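Acetone carboxylase alpha subunit (Xanthobacter autotrophicus Py2, PDB 5M45) is a metal-binding subunit of the hydantoinase B/oxoprolinase family that forms part of a six-chain assembly. Local coordinates at residues T361-P366 with A410-L415. Sequence-based numbering, arbitrary orientation.
Sequences TQTLIP and ALWRGL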
loop_
_atom_site.group_PDB
_atom_site.type_symbol
_atom_site.label_atom_id
_atom_site.label_comp_id
_atom_site.label_asym_id
_atom_site.label_seq_id
_atom_site.Cartn_x
_atom_site.Cartn_y
_atom_site.Cartn_z
ATOM N N THR A 361 15.702 -28.404 -12.178
ATOM C CA THR A 361 15.338 -29.416 -11.171
ATOM C C THR A 361 14.380 -30.506 -11.691
ATOM O O THR A 361 14.323 -31.575 -11.085
ATOM C CB THR A 361 14.712 -28.835 -9.866
ATOM O OG1 THR A 361 13.342 -28.422 -10.093
ATOM C CG2 THR A 361 15.579 -27.702 -9.255
ATOM N N GLN A 362 13.634 -30.222 -12.755
ATOM C CA GLN A 362 12.670 -31.157 -13.330
ATOM C C GLN A 362 13.231 -32.051 -14.457
ATOM O O GLN A 362 12.522 -32.973 -14.913
ATOM C CB GLN A 362 11.413 -30.430 -13.838
ATOM C CG GLN A 362 10.680 -29.694 -12.731
ATOM C CD GLN A 362 9.539 -28.831 -13.200
ATOM O OE1 GLN A 362 8.952 -29.022 -14.278
ATOM N NE2 GLN A 362 9.197 -27.849 -12.369
ATOM N N THR A 363 14.470 -31.797 -14.891
ATOM C CA THR A 363 15.052 -32.502 -16.050
ATOM C C THR A 363 16.565 -32.842 -15.897
ATOM O O THR A 363 16.957 -34.035 -16.035
ATOM C CB THR A 363 14.714 -31.747 -17.390
ATOM O OG1 THR A 363 15.191 -32.496 -18.520
ATOM C CG2 THR A 363 15.308 -30.305 -17.448
ATOM N N LEU A 364 17.414 -31.863 -15.575
ATOM C CA LEU A 364 18.875 -32.085 -15.479
ATOM C C LEU A 364 19.319 -32.641 -14.131
ATOM O O LEU A 364 20.065 -33.619 -14.083
ATOM C CB LEU A 364 19.665 -30.783 -15.735
ATOM C CG LEU A 364 19.892 -30.397 -17.198
ATOM C CD1 LEU A 364 20.446 -29.003 -17.282
ATOM C CD2 LEU A 364 20.833 -31.360 -17.888
ATOM N N ILE A 365 18.842 -32.031 -13.047
ATOM C CA ILE A 365 19.318 -32.350 -11.682
ATOM C C ILE A 365 18.319 -32.949 -10.656
ATOM O O ILE A 365 18.565 -32.841 -9.461
ATOM C CB ILE A 365 20.019 -31.105 -11.052
ATOM C CG1 ILE A 365 19.033 -29.951 -10.832
ATOM C CG2 ILE A 365 21.225 -30.652 -11.891
ATOM C CD1 ILE A 365 19.654 -28.779 -10.081
ATOM N N PRO A 366 17.225 -33.611 -11.086
ATOM C CA PRO A 366 16.287 -34.118 -10.046
ATOM C C PRO A 366 16.876 -35.092 -9.006
ATOM O O PRO A 366 16.351 -35.176 -7.890
ATOM C CB PRO A 366 15.165 -34.794 -10.851
ATOM C CG PRO A 366 15.753 -35.074 -12.198
ATOM C CD PRO A 366 16.810 -34.008 -12.442
ATOM N N ALA A 410 10.459 -22.343 -24.055
ATOM C CA ALA A 410 11.399 -22.541 -25.169
ATOM C C ALA A 410 12.703 -23.240 -24.746
ATOM O O ALA A 410 13.307 -23.942 -25.551
ATOM C CB ALA A 410 11.708 -21.220 -25.836
ATOM N N LEU A 411 13.124 -23.082 -23.487
ATOM C CA LEU A 411 14.374 -23.680 -23.024
ATOM C C LEU A 411 14.298 -25.205 -22.961
ATOM O O LEU A 411 15.293 -25.883 -23.209
ATOM C CB LEU A 411 14.853 -23.082 -21.690
ATOM C CG LEU A 411 14.776 -21.521 -21.610
ATOM C CD1 LEU A 411 15.284 -20.949 -20.293
ATOM C CD2 LEU A 411 15.474 -20.783 -22.743
ATOM N N TRP A 412 13.114 -25.765 -22.655
ATOM C CA TRP A 412 12.913 -27.232 -22.756
ATOM C C TRP A 412 13.191 -27.759 -24.169
ATOM O O TRP A 412 13.736 -28.857 -24.333
ATOM C CB TRP A 412 11.464 -27.637 -22.448
ATOM C CG TRP A 412 10.972 -27.528 -21.053
ATOM C CD1 TRP A 412 10.350 -26.446 -20.491
ATOM C CD2 TRP A 412 10.961 -28.570 -20.040
ATOM N NE1 TRP A 412 9.972 -26.752 -19.189
ATOM C CE2 TRP A 412 10.330 -28.043 -18.900
ATOM C CE3 TRP A 412 11.420 -29.889 -20.011
ATOM C CZ2 TRP A 412 10.149 -28.781 -17.725
ATOM C CZ3 TRP A 412 11.240 -30.641 -18.856
ATOM C CH2 TRP A 412 10.598 -30.089 -17.723
ATOM N N ARG A 413 12.808 -26.996 -25.202
ATOM C CA ARG A 413 13.040 -27.424 -26.568
ATOM C C ARG A 413 14.532 -27.507 -26.911
ATOM O O ARG A 413 14.999 -28.481 -27.536
ATOM C CB ARG A 413 12.309 -26.525 -27.581
ATOM C CG ARG A 413 10.800 -26.548 -27.423
ATOM C CD ARG A 413 10.044 -26.048 -28.685
ATOM N NE ARG A 413 10.465 -24.713 -29.101
ATOM C CZ ARG A 413 10.012 -23.556 -28.589
ATOM N NH1 ARG A 413 9.082 -23.502 -27.623
ATOM N NH2 ARG A 413 10.495 -22.402 -29.078
ATOM N N GLY A 414 15.297 -26.498 -26.500
ATOM C CA GLY A 414 16.740 -26.546 -26.732
ATOM C C GLY A 414 17.421 -27.710 -26.046
ATOM O O GLY A 414 18.185 -28.458 -26.673
ATOM N N LEU A 415 17.161 -27.862 -24.742
ATOM C CA LEU A 415 17.705 -29.016 -24.013
ATOM C C LEU A 415 17.274 -30.342 -24.612
ATOM O O LEU A 415 18.086 -31.277 -24.677
ATOM C CB LEU A 415 17.352 -28.989 -22.511
ATOM C CG LEU A 415 18.187 -28.138 -21.559
ATOM C CD1 LEU A 415 17.554 -28.123 -20.158
ATOM C CD2 LEU A 415 19.590 -28.689 -21.462
#
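Gln362 and Thr363 meet the six-membered ring of Trp412 at neighbouring atoms. Gln362 OE1 comes in at the ring's edge, in its plane, 3.7 Å from Trp412 CZ2. The two side chains cross at about a right angle, and the amide is turned 52° from the indole plane. Closer to the backbone, Gln362 CB sits 4.0 Å from Trp412 CH2. Thr363 CB lies 3.9 Å from Trp412 CZ3.

The second patch is aliphatic and centres on one methyl. Leu415 CD1 is 4.1 Å from Thr363 CG2 and 4.2 Å from Leu364 CD1. Thr363 holds its OG1 anti to the backbone N (chi1 -175°), which leaves CG2 between N and the carbonyl carbon. The methyl can then face Leu415 while the hydroxyl bonds elsewhere. No hydrogen bond joins 361-366 to 410-415; their contact is van der Waals packing, burying 223 Å² in all.

Gln362 NE2 hydrogen-bonds to Ile478 O, which is consistent with an amide held so that OE1 lies at the indole edge. Thr363 OG1 and Tyr419 OH share a hydrogen bond from the loop to the same helix, one turn beyond Leu415.

Trp412 and Leu415 are three residues apart, about one turn, on helix 401-422. Leu415 leaves its backbone toward the loop, while Trp412 reaches it with the far end of its ring. This is plain buried packing within the hydantoinase B/oxoprolinase family region. It joins the loop after helix 349-361 to helix 401-422; Trp412 and Leu415 also touch Met359 of helix 349-361, Leu364 meets helix 257-282, and Leu411, beside the contact, meets strand 313-324.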